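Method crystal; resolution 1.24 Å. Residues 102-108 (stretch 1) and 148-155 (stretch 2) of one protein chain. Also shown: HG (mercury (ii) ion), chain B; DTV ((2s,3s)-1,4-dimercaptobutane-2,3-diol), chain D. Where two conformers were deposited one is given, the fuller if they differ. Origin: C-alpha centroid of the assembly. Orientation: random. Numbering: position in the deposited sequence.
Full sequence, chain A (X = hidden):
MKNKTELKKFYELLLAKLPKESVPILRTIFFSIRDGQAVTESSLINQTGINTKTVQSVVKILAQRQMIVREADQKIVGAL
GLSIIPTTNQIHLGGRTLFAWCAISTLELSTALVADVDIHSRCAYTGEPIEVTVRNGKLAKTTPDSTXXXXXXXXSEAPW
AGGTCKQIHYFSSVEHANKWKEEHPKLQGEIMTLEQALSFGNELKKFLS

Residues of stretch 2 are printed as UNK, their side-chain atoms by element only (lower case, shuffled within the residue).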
ATOM      1  N   CYS A 102      -4.757   0.795  -1.550  1.00  8.85           N
ATOM      2  CA  CYS A 102      -5.761  -0.262  -1.519  1.00  8.30           C
ATOM      3  C   CYS A 102      -6.125  -0.605  -0.082  1.00  8.77           C
ATOM      4  O   CYS A 102      -5.524  -0.120   0.876  1.00  9.04           O
ATOM      5  CB  CYS A 102      -5.263  -1.516  -2.246  1.00  8.96           C
ATOM      6  SG  CYS A 102      -4.001  -2.432  -1.328  1.00 11.74           S
ATOM      7  N   ALA A 103      -7.097  -1.493   0.050  1.00  8.98           N
ATOM      8  CA  ALA A 103      -7.590  -1.921   1.356  1.00  8.88           C
ATOM      9  C   ALA A 103      -6.496  -2.557   2.204  1.00  8.57           C
ATOM     10  O   ALA A 103      -6.409  -2.323   3.406  1.00 10.05           O
ATOM     11  CB  ALA A 103      -8.719  -2.895   1.169  1.00 10.30           C
ATOM     12  N   ILE A 104      -5.679  -3.400   1.597  1.00  9.45           N
ATOM     13  CA  ILE A 104      -4.617  -4.040   2.373  1.00  9.01           C
ATOM     14  C   ILE A 104      -3.665  -2.981   2.918  1.00  9.46           C
ATOM     15  O   ILE A 104      -3.275  -3.049   4.090  1.00 10.51           O
ATOM     16  CB  ILE A 104      -3.859  -5.091   1.557  1.00 10.38           C
ATOM     17  CG1 ILE A 104      -4.781  -6.283   1.258  1.00 10.36           C
ATOM     18  CG2 ILE A 104      -2.626  -5.550   2.309  1.00 11.92           C
ATOM     19  CD1 ILE A 104      -4.179  -7.297   0.303  1.00 11.74           C
ATOM     20  N   SER A 105      -3.289  -2.012   2.082  1.00  9.10           N
ATOM     21  CA  SER A 105      -2.359  -0.970   2.476  0.66  8.88           C
ATOM     22  C   SER A 105      -2.864  -0.202   3.692  1.00  8.69           C
ATOM     23  O   SER A 105      -2.084   0.185   4.554  1.00  9.80           O
ATOM     24  CB  SER A 105      -2.098   0.002   1.314  0.66 10.84           C
ATOM     25  OG  SER A 105      -1.446  -0.648   0.237  0.66 13.03           O
ATOM     26  N   THR A 106      -4.180   0.045   3.755  1.00  8.44           N
ATOM     27  CA  THR A 106      -4.723   0.805   4.896  1.00  9.17           C
ATOM     28  C   THR A 106      -4.320   0.207   6.239  1.00 10.30           C
ATOM     29  O   THR A 106      -4.132   0.928   7.215  1.00 11.97           O
ATOM     30  CB  THR A 106      -6.287   0.957   4.894  1.00  9.37           C
ATOM     31  OG1 THR A 106      -6.952  -0.302   5.055  1.00  8.98           O
ATOM     32  CG2 THR A 106      -6.776   1.661   3.646  1.00  9.46           C
ATOM     33  N   LEU A 107      -4.258  -1.122   6.299  1.00  9.65           N
ATOM     34  CA  LEU A 107      -3.971  -1.823   7.547  1.00  9.82           C
ATOM     35  C   LEU A 107      -2.489  -2.160   7.666  1.00 10.68           C
ATOM     36  O   LEU A 107      -1.874  -1.966   8.726  1.00 11.60           O
ATOM     37  CB  LEU A 107      -4.851  -3.068   7.644  1.00 10.18           C
ATOM     38  CG  LEU A 107      -6.332  -2.732   7.898  1.00 11.18           C
ATOM     39  CD1 LEU A 107      -7.215  -3.889   7.566  1.00 12.11           C
ATOM     40  CD2 LEU A 107      -6.580  -2.283   9.325  1.00 12.93           C
ATOM     41  N   GLU A 108      -1.882  -2.645   6.590  1.00 10.99           N
ATOM     42  CA  GLU A 108      -0.470  -2.980   6.694  1.00 12.31           C
ATOM     43  C   GLU A 108       0.384  -1.749   6.973  1.00 10.93           C
ATOM     44  O   GLU A 108       1.411  -1.871   7.632  1.00 11.53           O
ATOM     45  CB  GLU A 108       0.023  -3.790   5.503  1.00 17.25           C
ATOM     46  CG  GLU A 108       0.495  -3.005   4.357  1.00 20.86           C
ATOM     47  CD  GLU A 108       1.071  -3.853   3.238  1.00 23.02           C
ATOM     48  OE1 GLU A 108       0.965  -5.095   3.290  1.00 23.60           O
ATOM     49  OE2 GLU A 108       1.634  -3.266   2.298  1.00 24.80           O
ATOM     50  N   UNK A 148     -14.566  -7.235   5.083  1.00  9.46           N
ATOM     51  CA  UNK A 148     -13.510  -8.150   4.680  1.00  8.87           C
ATOM     52  C   UNK A 148     -12.756  -7.540   3.500  1.00  8.77           C
ATOM     53  O   UNK A 148     -13.165  -6.508   2.958  1.00  9.27           O
ATOM     54  c   UNK A 148     -15.127  -9.399   3.215  1.00 11.06           C
ATOM     55  c   UNK A 148     -14.597 -10.274   5.533  1.00 10.89           C
ATOM     56  c   UNK A 148     -14.058  -9.539   4.296  1.00  9.91           C
ATOM     57  N   UNK A 149     -11.657  -8.175   3.116  1.00  8.78           N
ATOM     58  CA  UNK A 149     -10.849  -7.740   1.989  1.00  9.09           C
ATOM     59  C   UNK A 149     -10.794  -8.831   0.923  1.00  9.92           C
ATOM     60  O   UNK A 149     -10.729 -10.019   1.247  1.00 11.52           O
ATOM     61  c   UNK A 149      -8.183  -5.749   4.002  1.00 12.06           C
ATOM     62  c   UNK A 149      -9.481  -6.101   3.275  1.00 10.33           C
ATOM     63  c   UNK A 149      -9.430  -7.398   2.466  1.00  9.62           C
ATOM     64  c   UNK A 149      -8.440  -7.274   1.291  1.00 11.46           C
ATOM     65  N   UNK A 150     -10.854  -8.409  -0.336  1.00 10.40           N
ATOM     66  CA  UNK A 150     -10.642  -9.273  -1.477  1.00 10.53           C
ATOM     67  C   UNK A 150      -9.242  -9.018  -1.993  1.00 10.53           C
ATOM     68  O   UNK A 150      -8.893  -7.879  -2.297  1.00 10.56           O
ATOM     69  c   UNK A 150     -12.361 -13.303  -5.564  1.00 18.22           C
ATOM     70  c   UNK A 150     -12.778 -13.125  -4.236  1.00 17.79           C
ATOM     71  c   UNK A 150     -11.440  -9.617  -3.861  1.00 12.90           C
ATOM     72  c   UNK A 150     -11.697 -12.325  -6.239  1.00 17.73           C
ATOM     73  c   UNK A 150     -10.820  -9.097  -4.954  1.00 14.42           C
ATOM     74  n   UNK A 150     -10.810  -9.998  -5.971  1.00 15.13           N
ATOM     75  c   UNK A 150     -12.532 -11.949  -3.560  1.00 15.74           C
ATOM     76  c   UNK A 150     -11.662  -8.948  -2.553  1.00 12.13           C
ATOM     77  c   UNK A 150     -11.453 -11.133  -5.559  1.00 14.64           C
ATOM     78  c   UNK A 150     -11.857 -10.928  -4.227  1.00 13.49           C
ATOM     79  N   UNK A 151      -8.449 -10.076  -2.096  1.00 12.00           N
ATOM     80  CA  UNK A 151      -7.076  -9.992  -2.557  1.00 13.36           C
ATOM     81  C   UNK A 151      -6.860 -10.924  -3.744  1.00 13.43           C
ATOM     82  O   UNK A 151      -7.661 -11.826  -4.000  1.00 14.16           O
ATOM     83  c   UNK A 151      -6.089 -10.312  -1.423  1.00 15.21           C
ATOM     84  o   UNK A 151      -4.765  -9.993  -1.854  1.00 17.42           O
ATOM     85  c   UNK A 151      -6.158 -11.759  -1.016  1.00 17.71           C
ATOM     86  N   UNK A 152      -5.784 -10.671  -4.479  1.00 13.60           N
ATOM     87  CA  UNK A 152      -5.419 -11.478  -5.630  1.00 14.28           C
ATOM     88  C   UNK A 152      -4.002 -11.990  -5.442  1.00 13.55           C
ATOM     89  O   UNK A 152      -3.251 -11.466  -4.620  1.00 13.66           O
ATOM     90  c   UNK A 152      -5.526 -10.682  -6.956  1.00 15.44           C
ATOM     91  c   UNK A 152      -4.592  -9.467  -6.979  1.00 15.66           C
ATOM     92  c   UNK A 152      -6.961 -10.260  -7.194  1.00 17.55           C
ATOM     93  N   UNK A 153      -3.609 -13.005  -6.221  1.00 14.61           N
ATOM     94  CA  UNK A 153      -2.252 -13.536  -6.068  1.00 15.90           C
ATOM     95  C   UNK A 153      -1.198 -12.459  -6.314  1.00 15.44           C
ATOM     96  O   UNK A 153      -1.301 -11.689  -7.263  1.00 16.10           O
ATOM     97  c   UNK A 153      -4.405 -13.808  -7.163  1.00 16.29           C
ATOM     98  c   UNK A 153      -2.190 -14.631  -7.133  1.00 17.47           C
ATOM     99  c   UNK A 153      -3.600 -15.057  -7.308  1.00 17.58           C
ATOM    100  N   UNK A 154      -0.187 -12.384  -5.462  1.00 17.91           N
ATOM    101  CA  UNK A 154       0.828 -11.394  -5.657  1.00 19.64           C
ATOM    102  C   UNK A 154       1.806 -11.971  -6.716  1.00 20.76           C
ATOM    103  O   UNK A 154       1.997 -13.135  -6.869  1.00 22.22           O
ATOM    104  c   UNK A 154       1.156  -9.475  -2.266  1.00 22.74           C
ATOM    105  c   UNK A 154      -1.504  -9.083  -2.781  1.00 22.15           C
ATOM    106  c   UNK A 154       0.613 -10.051  -3.388  1.00 21.71           C
ATOM    107  c   UNK A 154      -0.726  -9.817  -3.646  1.00 21.27           C
ATOM    108  c   UNK A 154       0.380  -8.731  -1.401  1.00 23.26           C
ATOM    109  c   UNK A 154      -0.954  -8.547  -1.666  1.00 22.54           C
ATOM    110  c   UNK A 154       1.520 -10.865  -4.340  1.00 21.52           C
ATOM    111  N   UNK A 155       2.408 -11.042  -7.388  1.00 21.10           N
ATOM    112  CA  UNK A 155       3.040 -11.122  -8.737  1.00 25.38           C
ATOM    113  C   UNK A 155       4.277 -10.182  -8.612  1.00 24.35           C
ATOM    114  O   UNK A 155       4.126  -9.044  -8.448  1.00 23.57           O
ATOM    115  c   UNK A 155       2.382 -10.658 -11.250  1.00 32.59           C
ATOM    116  o   UNK A 155       1.497 -10.837 -12.093  1.00 33.60           O
ATOM    117  o   UNK A 155       3.505 -10.367 -11.617  1.00 33.85           O
ATOM    118  c   UNK A 155       1.958 -10.650  -9.773  1.00 29.50           C
TER
HETATM  119 HG    HG B 301      -1.946  -2.367  -2.513  0.78 16.68          HG
HETATM  120  S1  DTV D 303       2.009  -7.208  -6.324  0.77 23.21           S
HETATM  121  C1  DTV D 303       1.509  -6.659  -4.693  0.77 22.49           C
HETATM  122  C2  DTV D 303       1.404  -5.148  -4.571  0.77 21.80           C
HETATM  123  O2  DTV D 303       0.359  -4.676  -5.375  0.77 22.67           O
HETATM  124  C3  DTV D 303       1.151  -4.662  -3.140  0.77 22.61           C
HETATM  125  O3  DTV D 303       2.251  -5.022  -2.327  0.77 23.97           O
HETATM  126  C4  DTV D 303      -0.123  -5.221  -2.526  0.77 22.61           C
HETATM  127  S4  DTV D 303      -0.720  -4.225  -1.166  0.77 22.58           S
HETATM  128  O   HOH W   1       0.282  -1.440  -2.007  1.00 25.08           O

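Position 148 opens the strand with three side-chain carbons, one carrying the other two, and they are out of reach of stretch 1. Three carbons in all, forked at the first, make this Val 148.

Position 149 has four carbons, forked at the first, with one arm two carbons long. Its CA-to-CB bond points toward the helix, and its carbons meet Ala 103, Ile 104 and Leu 107. This is Ile 149. Its CG1 lies 3.9 Å from Ala 103 CB, its CG2 3.8 Å from Ile 104 CG1, and its CD1 4.1 Å from Leu 107 CD1. One branched side chain thus spans three residues on one side of a helical turn.

Position 150 carries one carbon, then fused five- and six-membered rings holding eight carbons and a nitrogen: an indole, so Trp 150. Strand alternation turns its CA-to-CB bond away, and the large ring system leaves the helix untouched.

At position 151 the first carbon bears one oxygen and one carbon, and the side chain approaches Ile 104; the pattern is that of Thr 151. Its CA-to-CB bond points sideways, yet OG1 comes within 3.5 Å of Ile 104 CD1, a packing contact rather than a polar one.

Position 152 again shows one carbon carrying two, making no contact with stretch 1: Val 152. At position 153, three carbons close a ring onto the backbone nitrogen, which defines Pro 153, exposed and out of reach.

Position 154 holds one carbon and a six-carbon ring with no heteroatom, and the ring meets Ile 104 with its edge; hence Phe 154. Ile 104 CD1 sits near the ring plane, 4.0 Å from CZ of Phe 154, while C1 of the dithiol DTV lies over one face. The ring therefore packs against helix and ligand at once.

Position 155 has two carbons, the second carrying two oxygens: Asp 155. Its carboxylate is far from stretch 1, but its backbone O lies 3.5 Å from DTV S1.

The contact is largely apolar, burying 236 Å² over both sides without a hydrogen bond between the stretches. Ile 149 fits against the small Ala 103, where the CA atoms of the two residues are 6.7 Å apart, and Ile 104 reaches from Ile 149 to Thr 151 and Phe 154. Two side-chain bonds are made within the helix start: Ser 105 N donates to Cys 102 SG across 3.5 Å, an N-cap bond, and Thr 106 OG1 donates to Ala 103 O at 2.7 Å. The SG of Cys 102 also binds mercury HG at 2.4 Å, so the cap residue doubles as a metal ligand beside the packed surface.

Stretch 2 148-155: VIWTVPFD
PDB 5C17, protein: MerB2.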